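Local coordinates for protein serine protease (Arthrobacter nicotinovorans, PDB 3WY8) that probably hydrolyses peptide bonds as a trypsin-like serine protease with keratin-degrading activity, at residues Q3-K13 and Y125-A133; S29-T37 and S211-S219. All coordinates share one frame; numbering follows the deposited sequence.

Interaction 1. Residues Q3-K13 and Y125-A133; sequences QSETPVKHIGK and YKSFGYPAA
In the trypsin-like fold the N-terminal segment crosses from the C-terminal barrel to the N-terminal one, and on the way Glu5, Ile11 and Lys13 meet Lys126, Phe128 and Tyr130, on and just beyond strand 124-129. At the outer end, Lys126 reaches across fully extended, its CG anti to the backbone N (chi1 -172°). Its NZ forms a salt bridge of 2.9 Å with Glu5 OE2, arriving on the syn side but well out of the carboxylate plane. The same oxygen is hydrogen-bonded to Ser143 OG. A water accepts from Lys126 NZ and, weakly, from Gln3 NE2. The bent Glu5 chain also rests its CG 3.7 Å from Phe128 CE1. Ile11 then sets CD1 over a face of the Phe128 ring, 4.0 Å from the centroid, a CH-pi contact; the Ile11 side chain also touches Pro174 and Phe176. Farther along, Lys13 CB lies over a face of Tyr130, 3.9 Å from its centroid, while Lys13 NZ is held by Gly138 O and by a water lying 2.8 Å from Tyr130 O. The Tyr130 hydroxyl bonds to Tyr62 O and to another water, which donates to both Tyr130 OH and Ile11 O (2.9 Å each) and accepts from Val8 N.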
loop_
_atom_site.group_PDB
_atom_site.type_symbol
_atom_site.label_atom_id
_atom_site.label_comp_id
_atom_site.label_asym_id
_atom_site.label_seq_id
_atom_site.Cartn_x
_atom_site.Cartn_y
_atom_site.Cartn_z
ATOM N N GLN A 3 8.172 5.941 14.199
ATOM C CA GLN A 3 9.586 6.232 13.962
ATOM C C GLN A 3 9.924 6.588 12.521
ATOM O O GLN A 3 9.168 6.282 11.592
ATOM C CB GLN A 3 10.491 5.104 14.485
ATOM C CG GLN A 3 10.171 3.715 13.982
ATOM C CD GLN A 3 10.790 2.605 14.837
ATOM O OE1 GLN A 3 11.910 2.726 15.325
ATOM N NE2 GLN A 3 10.057 1.514 15.003
ATOM N N SER A 4 11.062 7.257 12.359
ATOM C CA SER A 4 11.652 7.487 11.053
ATOM C C SER A 4 12.441 6.249 10.650
ATOM O O SER A 4 13.031 5.577 11.501
ATOM C CB SER A 4 12.563 8.715 11.090
ATOM O OG SER A 4 11.824 9.886 11.400
ATOM N N GLU A 5 12.440 5.956 9.355
ATOM C CA GLU A 5 13.039 4.738 8.817
ATOM C C GLU A 5 13.990 5.049 7.668
ATOM O O GLU A 5 13.691 5.898 6.824
ATOM C CB GLU A 5 11.937 3.805 8.295
ATOM C CG GLU A 5 10.961 3.306 9.355
ATOM C CD GLU A 5 11.561 2.248 10.271
ATOM O OE1 GLU A 5 12.640 1.700 9.951
ATOM O OE2 GLU A 5 10.946 1.963 11.315
ATOM N N THR A 6 15.134 4.366 7.622
ATOM C CA THR A 6 15.974 4.444 6.427
ATOM C C THR A 6 15.224 3.759 5.294
ATOM O O THR A 6 14.410 2.862 5.554
ATOM C CB THR A 6 17.361 3.781 6.594
ATOM O OG1 THR A 6 17.201 2.431 7.044
ATOM C CG2 THR A 6 18.203 4.557 7.571
ATOM N N PRO A 7 15.482 4.181 4.041
ATOM C CA PRO A 7 14.766 3.606 2.906
ATOM C C PRO A 7 14.865 2.084 2.875
ATOM O O PRO A 7 15.910 1.511 3.206
ATOM C CB PRO A 7 15.486 4.210 1.699
ATOM C CG PRO A 7 16.025 5.505 2.206
ATOM C CD PRO A 7 16.441 5.216 3.609
ATOM N N VAL A 8 13.764 1.446 2.501
ATOM C CA VAL A 8 13.705 -0.001 2.380
ATOM C C VAL A 8 13.521 -0.287 0.899
ATOM O O VAL A 8 12.630 0.275 0.255
ATOM C CB VAL A 8 12.544 -0.589 3.220
ATOM C CG1 VAL A 8 12.342 -2.085 2.937
ATOM C CG2 VAL A 8 12.791 -0.351 4.716
ATOM N N LYS A 9 14.383 -1.151 0.366
ATOM C CA LYS A 9 14.489 -1.385 -1.068
ATOM C C LYS A 9 13.142 -1.643 -1.743
ATOM O O LYS A 9 12.853 -1.073 -2.795
ATOM C CB LYS A 9 15.434 -2.564 -1.325
ATOM C CG LYS A 9 16.301 -2.389 -2.554
ATOM C CD LYS A 9 17.291 -3.548 -2.728
ATOM C CE LYS A 9 18.368 -3.552 -1.645
ATOM N NZ LYS A 9 19.366 -4.649 -1.847
ATOM N N HIS A 10 12.320 -2.483 -1.118
ATOM C CA HIS A 10 11.069 -2.931 -1.727
ATOM C C HIS A 10 9.860 -2.019 -1.458
ATOM O O HIS A 10 8.822 -2.160 -2.108
ATOM C CB HIS A 10 10.757 -4.389 -1.338
ATOM C CG HIS A 10 10.759 -4.647 0.139
ATOM N ND1 HIS A 10 9.682 -4.358 0.948
ATOM C CD2 HIS A 10 11.704 -5.182 0.949
ATOM C CE1 HIS A 10 9.964 -4.701 2.194
ATOM N NE2 HIS A 10 11.184 -5.209 2.220
ATOM N N ILE A 11 10.005 -1.092 -0.511
ATOM C CA ILE A 11 8.932 -0.146 -0.174
ATOM C C ILE A 11 9.151 1.159 -0.935
ATOM O O ILE A 11 10.272 1.672 -0.990
ATOM C CB ILE A 11 8.871 0.160 1.347
ATOM C CG1 ILE A 11 8.780 -1.132 2.163
ATOM C CG2 ILE A 11 7.694 1.102 1.667
ATOM C CD1 ILE A 11 8.771 -0.918 3.672
ATOM N N GLY A 12 8.081 1.696 -1.511
ATOM C CA GLY A 12 8.207 2.896 -2.329
ATOM C C GLY A 12 7.102 3.928 -2.199
ATOM O O GLY A 12 6.042 3.679 -1.619
ATOM N N LYS A 13 7.390 5.105 -2.744
ATOM C CA LYS A 13 6.433 6.190 -2.852
ATOM C C LYS A 13 5.761 6.102 -4.217
ATOM O O LYS A 13 6.404 5.741 -5.208
ATOM C CB LYS A 13 7.161 7.524 -2.695
ATOM C CG LYS A 13 6.246 8.742 -2.541
ATOM C CD LYS A 13 7.086 10.000 -2.349
ATOM C CE LYS A 13 6.231 11.265 -2.317
ATOM N NZ LYS A 13 5.451 11.420 -1.058
ATOM N N TYR A 125 1.615 -5.729 14.099
ATOM C CA TYR A 125 2.088 -5.250 12.805
ATOM C C TYR A 125 3.094 -4.119 12.922
ATOM O O TYR A 125 3.127 -3.402 13.921
ATOM C CB TYR A 125 0.915 -4.713 11.980
ATOM C CG TYR A 125 -0.065 -5.759 11.520
ATOM C CD1 TYR A 125 0.154 -6.460 10.340
ATOM C CD2 TYR A 125 -1.219 -6.030 12.255
ATOM C CE1 TYR A 125 -0.752 -7.423 9.903
ATOM C CE2 TYR A 125 -2.128 -6.991 11.832
ATOM C CZ TYR A 125 -1.885 -7.677 10.652
ATOM O OH TYR A 125 -2.781 -8.624 10.229
ATOM N N LYS A 126 3.904 -3.971 11.882
ATOM C CA LYS A 126 4.648 -2.741 11.652
ATOM C C LYS A 126 4.265 -2.236 10.262
ATOM O O LYS A 126 4.409 -2.956 9.275
ATOM C CB LYS A 126 6.157 -2.967 11.771
ATOM C CG LYS A 126 6.971 -1.665 11.722
ATOM C CD LYS A 126 8.448 -1.901 12.005
ATOM C CE LYS A 126 9.218 -0.589 11.976
ATOM N NZ LYS A 126 10.647 -0.725 12.391
ATOM N N SER A 127 3.740 -1.015 10.211
ATOM C CA SER A 127 3.274 -0.402 8.969
ATOM C C SER A 127 4.227 0.693 8.519
ATOM O O SER A 127 4.756 1.435 9.340
ATOM C CB SER A 127 1.873 0.179 9.155
ATOM O OG SER A 127 1.555 1.106 8.120
ATOM N N PHE A 128 4.425 0.787 7.211
ATOM C CA PHE A 128 5.333 1.766 6.625
ATOM C C PHE A 128 4.613 2.670 5.643
ATOM O O PHE A 128 3.606 2.283 5.066
ATOM C CB PHE A 128 6.460 1.046 5.892
ATOM C CG PHE A 128 7.411 0.325 6.800
ATOM C CD1 PHE A 128 8.661 0.874 7.086
ATOM C CD2 PHE A 128 7.073 -0.908 7.354
ATOM C CE1 PHE A 128 9.562 0.204 7.919
ATOM C CE2 PHE A 128 7.962 -1.584 8.195
ATOM C CZ PHE A 128 9.207 -1.023 8.478
ATOM N N GLY A 129 5.136 3.875 5.445
ATOM C CA GLY A 129 4.591 4.761 4.424
ATOM C C GLY A 129 5.374 6.042 4.248
ATOM O O GLY A 129 6.336 6.302 4.975
ATOM N N TYR A 130 4.941 6.828 3.267
ATOM C CA TYR A 130 5.479 8.152 3.001
ATOM C C TYR A 130 4.409 9.207 3.306
ATOM O O TYR A 130 3.814 9.774 2.382
ATOM C CB TYR A 130 5.928 8.249 1.540
ATOM C CG TYR A 130 7.220 7.537 1.249
ATOM C CD1 TYR A 130 8.437 8.207 1.344
ATOM C CD2 TYR A 130 7.231 6.189 0.877
ATOM C CE1 TYR A 130 9.636 7.547 1.082
ATOM C CE2 TYR A 130 8.425 5.524 0.607
ATOM C CZ TYR A 130 9.620 6.210 0.713
ATOM O OH TYR A 130 10.806 5.562 0.449
ATOM N N PRO A 131 4.155 9.478 4.605
ATOM C CA PRO A 131 3.139 10.478 4.925
ATOM C C PRO A 131 3.534 11.847 4.382
ATOM O O PRO A 131 4.707 12.231 4.472
ATOM C CB PRO A 131 3.103 10.478 6.458
ATOM C CG PRO A 131 4.425 9.938 6.883
ATOM C CD PRO A 131 4.813 8.949 5.817
ATOM N N ALA A 132 2.562 12.562 3.819
ATOM C CA ALA A 132 2.829 13.785 3.065
ATOM C C ALA A 132 2.090 15.013 3.591
ATOM O O ALA A 132 2.193 16.098 3.014
ATOM C CB ALA A 132 2.519 13.565 1.572
ATOM N N ALA A 133 1.344 14.836 4.679
ATOM C CA ALA A 133 0.602 15.937 5.296
ATOM C C ALA A 133 1.189 16.289 6.651
ATOM O O ALA A 133 1.701 15.418 7.362
ATOM C CB ALA A 133 -0.871 15.579 5.430
HETATM O O HOH W 1 10.747 -1.850 14.924
HETATM O O HOH W 2 11.670 2.893 1.223
HETATM O O HOH W 3 3.519 9.573 -0.426
#

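Interaction 2. Residues S29-T37 and S211-S219; sequences SVTAANKST and STYNTAAAS
One oxygen of the chain's own terminal carboxylate closes this contact: Asn34 ND2 donates to Ser219 O at 2.7 Å, with the acceptor close to the plane of the amide. The principle illustrated is that a single asparagine can receive a helix end with both backbone and side chain. Asn34 N donates to Ala217 O at 3.0 Å, lying almost straight ahead of that carbonyl, near the C-terminal end of the chain. The amide comes round to the carboxylate because CG sits between the backbone N and the carbonyl carbon (chi1 62°). Its other end is gripped twice from within the loop. Thr37 OG1 donates to Asn34 OD1 at 2.7 Å in the carbonyl plane, on a lone pair, whereas Ser36 N approaches the same oxygen from above that plane and completes an Asx turn. These bonds fix which way the amide faces. With an alanine in place of Asn34, the C-terminal carboxylate would probably lose this donor, and Ser36 N and Thr37 OG1 their shared acceptor. Beside the polar cluster, Ala32 CB meets Ala217 CB at 3.5 Å, a close fit of two methyl groups. One turn earlier in the helix, Tyr213 OH donates to Thr31 O at 2.6 Å, with that oxygen near the ring plane. The Val30 methyl CG2 also lies at the ring edge, 4.3 Å from CE1 of Tyr213, while Phe95 meets the ring edge-to-face. The type I turn from Ala32 to Lys35 thus receives the end of the C-terminal helix, which packs on the N-terminal barrel as in the chymotrypsin fold.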
loop_
_atom_site.group_PDB
_atom_site.type_symbol
_atom_site.label_atom_id
_atom_site.label_comp_id
_atom_site.label_asym_id
_atom_site.label_seq_id
_atom_site.Cartn_x
_atom_site.Cartn_y
_atom_site.Cartn_z
ATOM N N SER A 29 6.726 -3.666 -3.181
ATOM C CA SER A 29 6.997 -4.756 -4.109
ATOM C C SER A 29 6.661 -6.083 -3.423
ATOM O O SER A 29 7.231 -6.414 -2.381
ATOM C CB SER A 29 8.459 -4.732 -4.564
ATOM O OG SER A 29 8.750 -5.844 -5.403
ATOM N N VAL A 30 5.713 -6.822 -3.997
ATOM C CA VAL A 30 5.279 -8.099 -3.412
ATOM C C VAL A 30 5.615 -9.261 -4.333
ATOM O O VAL A 30 5.610 -9.117 -5.558
ATOM C CB VAL A 30 3.771 -8.117 -3.036
ATOM C CG1 VAL A 30 3.501 -7.163 -1.872
ATOM C CG2 VAL A 30 2.875 -7.780 -4.233
ATOM N N THR A 31 5.919 -10.407 -3.734
ATOM C CA THR A 31 6.322 -11.577 -4.505
ATOM C C THR A 31 5.198 -11.971 -5.458
ATOM O O THR A 31 4.031 -11.968 -5.083
ATOM C CB THR A 31 6.703 -12.751 -3.591
ATOM O OG1 THR A 31 7.677 -12.306 -2.634
ATOM C CG2 THR A 31 7.289 -13.893 -4.401
ATOM N N ALA A 32 5.569 -12.282 -6.695
ATOM C CA ALA A 32 4.608 -12.572 -7.752
ATOM C C ALA A 32 5.345 -13.192 -8.924
ATOM O O ALA A 32 6.480 -12.807 -9.214
ATOM C CB ALA A 32 3.911 -11.292 -8.197
ATOM N N ALA A 33 4.697 -14.136 -9.607
ATOM C CA ALA A 33 5.296 -14.797 -10.769
ATOM C C ALA A 33 5.825 -13.807 -11.812
ATOM O O ALA A 33 6.868 -14.048 -12.422
ATOM C CB ALA A 33 4.311 -15.768 -11.402
ATOM N N ASN A 34 5.119 -12.689 -12.001
ATOM C CA ASN A 34 5.536 -11.681 -12.977
ATOM C C ASN A 34 6.714 -10.793 -12.543
ATOM O O ASN A 34 7.227 -10.001 -13.343
ATOM C CB ASN A 34 4.342 -10.830 -13.446
ATOM C CG ASN A 34 3.677 -10.042 -12.318
ATOM O OD1 ASN A 34 4.245 -9.840 -11.242
ATOM N ND2 ASN A 34 2.457 -9.585 -12.575
ATOM N N LYS A 35 7.123 -10.933 -11.280
ATOM C CA LYS A 35 8.213 -10.147 -10.679
ATOM C C LYS A 35 8.025 -8.634 -10.825
ATOM O O LYS A 35 9.002 -7.871 -10.831
ATOM C CB LYS A 35 9.570 -10.569 -11.250
ATOM C CG LYS A 35 9.996 -11.980 -10.870
ATOM C CD LYS A 35 11.333 -12.307 -11.500
ATOM C CE LYS A 35 11.846 -13.657 -11.044
ATOM N NZ LYS A 35 13.289 -13.807 -11.363
ATOM N N SER A 36 6.765 -8.211 -10.920
ATOM C CA SER A 36 6.428 -6.839 -11.289
ATOM C C SER A 36 5.280 -6.252 -10.473
ATOM O O SER A 36 4.781 -5.165 -10.792
ATOM C CB SER A 36 6.051 -6.787 -12.774
ATOM O OG SER A 36 7.137 -7.185 -13.587
ATOM N N THR A 37 4.861 -6.961 -9.427
ATOM C CA THR A 37 3.639 -6.599 -8.709
ATOM C C THR A 37 3.908 -5.720 -7.492
ATOM O O THR A 37 4.833 -5.975 -6.717
ATOM C CB THR A 37 2.814 -7.855 -8.334
ATOM O OG1 THR A 37 2.557 -8.612 -9.523
ATOM C CG2 THR A 37 1.473 -7.480 -7.698
ATOM N N SER A 211 -7.949 -13.047 -4.356
ATOM C CA SER A 211 -8.296 -13.279 -5.761
ATOM C C SER A 211 -7.764 -12.176 -6.681
ATOM O O SER A 211 -7.311 -12.453 -7.800
ATOM C CB SER A 211 -9.808 -13.443 -5.924
ATOM O OG SER A 211 -10.231 -14.691 -5.399
ATOM N N THR A 212 -7.807 -10.932 -6.202
ATOM C CA THR A 212 -7.258 -9.801 -6.951
ATOM C C THR A 212 -5.745 -9.931 -7.071
ATOM O O THR A 212 -5.183 -9.710 -8.142
ATOM C CB THR A 212 -7.640 -8.444 -6.311
ATOM O OG1 THR A 212 -9.065 -8.364 -6.184
ATOM C CG2 THR A 212 -7.167 -7.286 -7.177
ATOM N N TYR A 213 -5.091 -10.301 -5.970
ATOM C CA TYR A 213 -3.654 -10.547 -5.985
ATOM C C TYR A 213 -3.292 -11.632 -7.009
ATOM O O TYR A 213 -2.352 -11.467 -7.792
ATOM C CB TYR A 213 -3.144 -10.922 -4.586
ATOM C CG TYR A 213 -1.787 -11.580 -4.617
ATOM C CD1 TYR A 213 -0.628 -10.825 -4.793
ATOM C CD2 TYR A 213 -1.664 -12.965 -4.500
ATOM C CE1 TYR A 213 0.622 -11.431 -4.842
ATOM C CE2 TYR A 213 -0.420 -13.582 -4.550
ATOM C CZ TYR A 213 0.718 -12.809 -4.721
ATOM O OH TYR A 213 1.951 -13.421 -4.768
ATOM N N ASN A 214 -4.055 -12.727 -7.000
ATOM C CA ASN A 214 -3.797 -13.875 -7.873
ATOM C C ASN A 214 -3.798 -13.505 -9.353
ATOM O O ASN A 214 -2.893 -13.903 -10.093
ATOM C CB ASN A 214 -4.809 -14.997 -7.612
ATOM C CG ASN A 214 -4.556 -15.733 -6.301
ATOM O OD1 ASN A 214 -3.445 -15.728 -5.765
ATOM N ND2 ASN A 214 -5.593 -16.381 -5.787
ATOM N N THR A 215 -4.796 -12.732 -9.775
ATOM C CA THR A 215 -4.859 -12.277 -11.171
ATOM C C THR A 215 -3.738 -11.280 -11.508
ATOM O O THR A 215 -3.096 -11.391 -12.555
ATOM C CB THR A 215 -6.280 -11.763 -11.581
ATOM O OG1 THR A 215 -6.307 -11.492 -12.988
ATOM C CG2 THR A 215 -6.691 -10.505 -10.815
ATOM N N ALA A 216 -3.483 -10.335 -10.606
ATOM C CA ALA A 216 -2.421 -9.352 -10.813
ATOM C C ALA A 216 -1.053 -10.019 -10.931
ATOM O O ALA A 216 -0.281 -9.704 -11.833
ATOM C CB ALA A 216 -2.417 -8.325 -9.688
ATOM N N ALA A 217 -0.776 -10.961 -10.030
ATOM C CA ALA A 217 0.543 -11.595 -9.922
ATOM C C ALA A 217 0.939 -12.402 -11.160
ATOM O O ALA A 217 2.126 -12.585 -11.437
ATOM C CB ALA A 217 0.602 -12.472 -8.677
ATOM N N ALA A 218 -0.063 -12.889 -11.888
ATOM C CA ALA A 218 0.167 -13.661 -13.110
ATOM C C ALA A 218 0.263 -12.773 -14.352
ATOM O O ALA A 218 0.776 -13.204 -15.390
ATOM C CB ALA A 218 -0.937 -14.701 -13.284
ATOM N N SER A 219 -0.212 -11.533 -14.230
ATOM C CA SER A 219 -0.426 -10.635 -15.376
ATOM C C SER A 219 0.809 -9.864 -15.842
ATOM O O SER A 219 1.864 -9.899 -15.222
ATOM C CB SER A 219 -1.554 -9.654 -15.064
ATOM O OG SER A 219 -2.781 -10.338 -14.886
ATOM O OXT SER A 219 0.765 -9.168 -16.864
#

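Followed from the N terminus, the chain passes 3-13, 29-37, 125-133 and 211-219, so the two contacts cross rather than nest. Interaction 1 closes a loop of 111 intervening residues, holding the lead-in to the first barrel against a strand of the second sheet. Interaction 2 closes one of 173 residues, returning the C-terminal helix to the first barrel, at the loop between strands 21-29 and 37-40. Their centres lie about 21 Å apart, yet they touch where His10 O and Ser29 N, 2.8 Å apart, probably form a hydrogen bond. Both therefore meet on the first barrel: one ties it to the second sheet, the other to the chain's end.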